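Local coordinates for protein hypothetical transcriptional regulator yurK (Bacillus subtilis, PDB 2IKK) that is uncharacterised but probably acts as a GntR-family DNA-binding transcription regulator, the present chain being its C-terminal UTRA domain, at residues A[94-97]-A[98-101]; A[130-133]-A[134-137]. All coordinates share one frame; numbering follows the deposited sequence.

Contact 1 of 2, residues A[94-97]-A[98-101]. With SO4 (sulfate ion), chain C.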
ATOM      1  N   GLY A  94     -25.418  -7.471  -5.904  1.00 31.70           N
ATOM      2  CA  GLY A  94     -25.646  -7.774  -4.469  1.00 31.90           C
ATOM      3  C   GLY A  94     -25.104  -9.142  -4.042  1.00 31.55           C
ATOM      4  O   GLY A  94     -25.069  -9.466  -2.839  1.00 32.62           O
ATOM      5  N   VAL A  95     -24.621  -9.927  -4.996  1.00 29.04           N
ATOM      6  CA  VAL A  95     -24.239 -11.288  -4.663  1.00 29.18           C
ATOM      7  C   VAL A  95     -22.833 -11.238  -4.054  1.00 29.28           C
ATOM      8  O   VAL A  95     -21.958 -10.537  -4.554  1.00 30.31           O
ATOM      9  CB  VAL A  95     -24.347 -12.219  -5.912  1.00 28.51           C
ATOM     10  CG1 VAL A  95     -23.694 -13.616  -5.689  1.00 29.34           C
ATOM     11  CG2 VAL A  95     -25.819 -12.371  -6.400  1.00 29.46           C
ATOM     12  N   SER A  96     -22.649 -11.979  -2.970  1.00 27.99           N
ATOM     13  CA  SER A  96     -21.361 -12.148  -2.397  1.00 28.54           C
ATOM     14  C   SER A  96     -20.696 -13.345  -3.101  1.00 27.77           C
ATOM     15  O   SER A  96     -21.149 -14.496  -2.968  1.00 26.54           O
ATOM     16  CB  SER A  96     -21.500 -12.412  -0.898  1.00 28.25           C
ATOM     17  OG  SER A  96     -20.274 -12.945  -0.429  1.00 31.65           O
HETATM   18  N   MSE A  97     -19.624 -13.072  -3.857  1.00 27.86           N
HETATM   19  CA  MSE A  97     -18.948 -14.156  -4.531  1.00 26.43           C
HETATM   20  C   MSE A  97     -18.287 -15.101  -3.514  1.00 27.60           C
HETATM   21  O   MSE A  97     -18.173 -16.299  -3.721  1.00 24.91           O
HETATM   22  CB  MSE A  97     -17.965 -13.641  -5.580  1.00 27.42           C
HETATM   23  CG  MSE A  97     -18.683 -12.849  -6.725  1.00 27.30           C
HETATM   24 SE   MSE A  97     -20.048 -13.859  -7.646  0.90 35.18          SE
HETATM   25  CE  MSE A  97     -18.911 -15.130  -8.700  1.00 34.34           C
ATOM     26  N   HIS A  98     -17.919 -14.578  -2.365  1.00 27.70           N
ATOM     27  CA  HIS A  98     -17.368 -15.465  -1.337  1.00 29.26           C
ATOM     28  C   HIS A  98     -18.420 -16.423  -0.829  1.00 29.33           C
ATOM     29  O   HIS A  98     -18.164 -17.629  -0.686  1.00 27.56           O
ATOM     30  CB  HIS A  98     -16.732 -14.673  -0.230  1.00 30.39           C
ATOM     31  CG  HIS A  98     -15.346 -14.245  -0.570  1.00 33.08           C
ATOM     32  ND1 HIS A  98     -15.091 -13.217  -1.454  1.00 40.53           N
ATOM     33  CD2 HIS A  98     -14.141 -14.733  -0.207  1.00 39.78           C
ATOM     34  CE1 HIS A  98     -13.787 -13.081  -1.611  1.00 41.73           C
ATOM     35  NE2 HIS A  98     -13.184 -14.007  -0.885  1.00 38.39           N
ATOM     36  N   ASP A  99     -19.644 -15.918  -0.683  1.00 28.87           N
ATOM     37  CA  ASP A  99     -20.799 -16.791  -0.392  1.00 29.85           C
ATOM     38  C   ASP A  99     -21.073 -17.889  -1.428  1.00 29.15           C
ATOM     39  O   ASP A  99     -21.352 -19.035  -1.054  1.00 30.35           O
ATOM     40  CB  ASP A  99     -22.045 -15.915  -0.228  1.00 31.15           C
ATOM     41  CG  ASP A  99     -22.185 -15.373   1.161  1.00 36.10           C
ATOM     42  OD1 ASP A  99     -21.265 -15.607   2.003  1.00 36.88           O
ATOM     43  OD2 ASP A  99     -23.229 -14.720   1.411  1.00 40.99           O
ATOM     44  N   ILE A 100     -20.943 -17.550  -2.722  1.00 26.74           N
ATOM     45  CA  ILE A 100     -21.149 -18.494  -3.831  1.00 26.17           C
ATOM     46  C   ILE A 100     -20.056 -19.546  -3.745  1.00 25.96           C
ATOM     47  O   ILE A 100     -20.333 -20.727  -3.756  1.00 27.00           O
ATOM     48  CB  ILE A 100     -21.100 -17.755  -5.220  1.00 25.12           C
ATOM     49  CG1 ILE A 100     -22.351 -16.878  -5.364  1.00 25.02           C
ATOM     50  CG2 ILE A 100     -20.974 -18.708  -6.404  1.00 23.60           C
ATOM     51  CD1 ILE A 100     -23.726 -17.570  -4.959  1.00 25.13           C
ATOM     52  N   LEU A 101     -18.819 -19.133  -3.592  1.00 25.33           N
ATOM     53  CA  LEU A 101     -17.737 -20.105  -3.522  1.00 25.76           C
ATOM     54  C   LEU A 101     -17.950 -21.076  -2.367  1.00 26.12           C
ATOM     55  O   LEU A 101     -17.810 -22.284  -2.531  1.00 27.46           O
ATOM     56  CB  LEU A 101     -16.377 -19.400  -3.327  1.00 26.19           C
ATOM     57  CG  LEU A 101     -15.853 -18.672  -4.599  1.00 29.58           C
ATOM     58  CD1 LEU A 101     -14.695 -17.698  -4.178  1.00 33.66           C
ATOM     59  CD2 LEU A 101     -15.390 -19.593  -5.644  1.00 27.17           C
TER
HETATM   60  S   SO4 C 243     -17.654 -10.437  -2.576  1.00 39.68           S
HETATM   61  O1  SO4 C 243     -18.461 -10.585  -3.787  1.00 36.42           O
HETATM   62  O2  SO4 C 243     -18.411  -9.740  -1.532  1.00 42.58           O
HETATM   63  O3  SO4 C 243     -16.446  -9.721  -2.892  1.00 42.99           O
HETATM   64  O4  SO4 C 243     -17.317 -11.757  -1.982  1.00 41.26           O
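Ser96 and Met97 start the helix by backbone bonding one turn on: Ile100 N donates to Ser96 O at 3.1 Å, in the carbonyl plane, and Leu101 N to Met97 O at 2.9 Å, nearly straight at 170°. The Ser96 side chain adds a third bond. With OG anti to the backbone N (chi1 164°), the hydroxyl oxygen lies beside its own carbonyl carbon and takes the N-H of Asp99 at 3.0 Å, an N-cap bond. The Asp99 side chain packs against the serine, its CB and CG close to Ser96 CB. On another side of the turn Val95 CG1 touches Ile100 CG1 at 3.5 Å, the two side chains crossing at about a right angle, and the bent selenomethionine side chain of Met97 brings SE within 4.4 Å of Ile100 CG1, a looser apolar contact. A sulfate, probably from the crystallisation liquor, sits at the helix start. Its O1 accepts from Met97 N at 2.7 Å. Sulfate O4 is gripped twice by His98, through its backbone N and through ND1, with ND1 2.7 Å from O4, which lies in the plane of the imidazole at its edge. Arg63 from strand 57-66 supplies NH1 as a further donor, and the ring of Tyr153 stands roughly perpendicular to that of His98. The helix N terminus and the arginine would probably favour an anion here. This is an N-capped helix start with an anion-binding site; in related UTRA domains effector molecules are bound, so the sulfate may mark part of a ligand pocket.

Contact 2 of 2, residues A[130-133]-A[134-137]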
ATOM      1  N   ASP A 130     -14.902   7.558 -13.532  1.00 28.82           N
ATOM      2  CA  ASP A 130     -15.286   8.944 -13.707  1.00 29.71           C
ATOM      3  C   ASP A 130     -14.045   9.807 -13.471  1.00 27.85           C
ATOM      4  O   ASP A 130     -14.065  10.673 -12.582  1.00 29.30           O
ATOM      5  CB  ASP A 130     -16.405   9.325 -12.747  1.00 30.92           C
ATOM      6  CG  ASP A 130     -16.903  10.748 -12.983  1.00 36.93           C
ATOM      7  OD1 ASP A 130     -16.624  11.347 -14.066  1.00 38.55           O
ATOM      8  OD2 ASP A 130     -17.548  11.264 -12.066  1.00 40.55           O
ATOM      9  N   CYS A 131     -13.004   9.601 -14.278  1.00 25.84           N
ATOM     10  CA  CYS A 131     -11.813  10.437 -14.117  1.00 27.13           C
ATOM     11  C   CYS A 131     -11.323  10.652 -15.515  1.00 28.21           C
ATOM     12  O   CYS A 131     -11.993  10.248 -16.457  1.00 29.61           O
ATOM     13  CB  CYS A 131     -10.779   9.744 -13.192  1.00 26.59           C
ATOM     14  SG  CYS A 131     -10.189   8.145 -13.913  1.00 26.39           S
ATOM     15  N   ASP A 132     -10.190  11.315 -15.677  1.00 27.11           N
ATOM     16  CA  ASP A 132      -9.620  11.568 -16.972  1.00 28.68           C
ATOM     17  C   ASP A 132      -8.725  10.419 -17.457  1.00 27.82           C
ATOM     18  O   ASP A 132      -8.113   9.735 -16.648  1.00 26.97           O
ATOM     19  CB  ASP A 132      -8.788  12.835 -16.820  1.00 27.88           C
ATOM     20  CG  ASP A 132      -9.627  14.048 -16.764  1.00 34.92           C
ATOM     21  OD1 ASP A 132     -10.800  13.992 -17.229  1.00 38.58           O
ATOM     22  OD2 ASP A 132      -9.096  15.064 -16.254  1.00 38.91           O
ATOM     23  N   ILE A 133      -8.638  10.201 -18.764  1.00 26.82           N
ATOM     24  CA  ILE A 133      -7.630   9.331 -19.319  1.00 27.10           C
ATOM     25  C   ILE A 133      -6.260   9.806 -18.879  1.00 26.94           C
ATOM     26  O   ILE A 133      -5.954  11.026 -18.866  1.00 24.84           O
ATOM     27  CB  ILE A 133      -7.733   9.278 -20.879  1.00 27.88           C
ATOM     28  CG1 ILE A 133      -8.878   8.343 -21.271  1.00 32.09           C
ATOM     29  CG2 ILE A 133      -6.378   8.741 -21.534  1.00 29.10           C
ATOM     30  CD1 ILE A 133     -10.209   9.055 -21.659  1.00 40.09           C
ATOM     31  N   GLY A 134      -5.434   8.866 -18.417  1.00 24.87           N
ATOM     32  CA  GLY A 134      -4.108   9.219 -17.979  1.00 24.74           C
ATOM     33  C   GLY A 134      -3.989   9.419 -16.473  1.00 24.16           C
ATOM     34  O   GLY A 134      -2.862   9.491 -15.970  1.00 25.35           O
ATOM     35  N   ASP A 135      -5.099   9.535 -15.751  1.00 22.25           N
ATOM     36  CA  ASP A 135      -4.984   9.791 -14.283  1.00 22.88           C
ATOM     37  C   ASP A 135      -4.325   8.607 -13.612  1.00 21.23           C
ATOM     38  O   ASP A 135      -4.584   7.465 -13.976  1.00 20.14           O
ATOM     39  CB  ASP A 135      -6.329   9.973 -13.653  1.00 21.08           C
ATOM     40  CG  ASP A 135      -6.936  11.331 -13.919  1.00 26.63           C
ATOM     41  OD1 ASP A 135      -6.300  12.153 -14.587  1.00 28.37           O
ATOM     42  OD2 ASP A 135      -8.064  11.578 -13.452  1.00 26.31           O
ATOM     43  N   ALA A 136      -3.574   8.898 -12.560  1.00 17.24           N
ATOM     44  CA  ALA A 136      -2.873   7.894 -11.759  1.00 20.02           C
ATOM     45  C   ALA A 136      -3.924   7.140 -10.983  1.00 20.85           C
ATOM     46  O   ALA A 136      -4.781   7.754 -10.340  1.00 21.72           O
ATOM     47  CB  ALA A 136      -1.895   8.605 -10.724  1.00 18.59           C
ATOM     48  N   LEU A 137      -3.799   5.818 -10.961  1.00 20.54           N
ATOM     49  CA  LEU A 137      -4.672   4.962 -10.185  1.00 17.97           C
ATOM     50  C   LEU A 137      -3.780   4.030  -9.364  1.00 18.90           C
ATOM     51  O   LEU A 137      -2.762   3.545  -9.822  1.00 19.48           O
ATOM     52  CB  LEU A 137      -5.538   4.056 -11.130  1.00 18.61           C
ATOM     53  CG  LEU A 137      -6.350   4.764 -12.260  1.00 23.04           C
ATOM     54  CD1 LEU A 137      -6.991   3.787 -13.200  1.00 21.63           C
ATOM     55  CD2 LEU A 137      -7.428   5.651 -11.619  1.00 21.19           C
TER
HETATM   56  O   HOH W   1      -4.776  12.705 -16.873  1.00 31.72           O
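Asp135 bonds back to Asp132 through both its backbone and its side chain. Its OD2 accepts from Asp132 N at 3.1 Å, the donor standing well above the carboxylate plane, 67° out of it, and Asp135 N returns a bond to Asp132 O at 3.2 Å, closing a type II beta turn. With CG anti to its carbonyl carbon (chi1 -77°), the carboxylate folds back over the turn. OD2 has a second donor in His160 NE2, and OD1 takes a water at 2.8 Å that also donates to Ile133 O, so both oxygens are held and the group's rotation is fixed. Asp132 OD2 lies 4.4 Å from Asp135 OD1, a like-charge approach that His160, if protonated, would probably ease. An alanine here would probably leave Asp132 N, His160 NE2 and the water without their carboxylate acceptor, and the turn held by its backbone bond. Gly134 occupies the third turn position at phi 97°, where a CB would clash with Ile133 O. Outward from the polar centre, Cys131 CB rests against Asp135 OD2 at 3.3 Å, and the sulfur, lodged between its own backbone N and carbonyl carbon, lies loosely beside Leu137 CD2, 4.4 Å from Cys131 SG. Leu137 also packs on Glu125 and Leu129 of helix 123-129, whose C-terminal end is closed by a Schellman motif at Asp130. Beyond the turn, Leu137 pairs by backbone with Val119 and Ala136 with Thr161, carrying the chain into strand 136-146 between strands 111-120 and 150-160.

From the N terminus the chain passes through strands 33-41, 57-66 and 71-80 before reaching contact 1, where a loop turns into helix 97-105. It then runs along strand 111-120, outermost of the sheet within this chain, and through helix 123-129 to contact 2, which turns the chain from that helix into strand 136-146. Each is local, contained in eight consecutive residues: a helix start in contact 1, a beta turn in contact 2. They follow in series, neither nesting nor crossing. The centres of contacts 1 and 2 lie about 29 Å apart, on opposite sides of the chain's centre. Contact 1 sets a helix against strand 57-66, whereas contact 2 joins a helix to the antiparallel sheet; both belong to the UTRA domain.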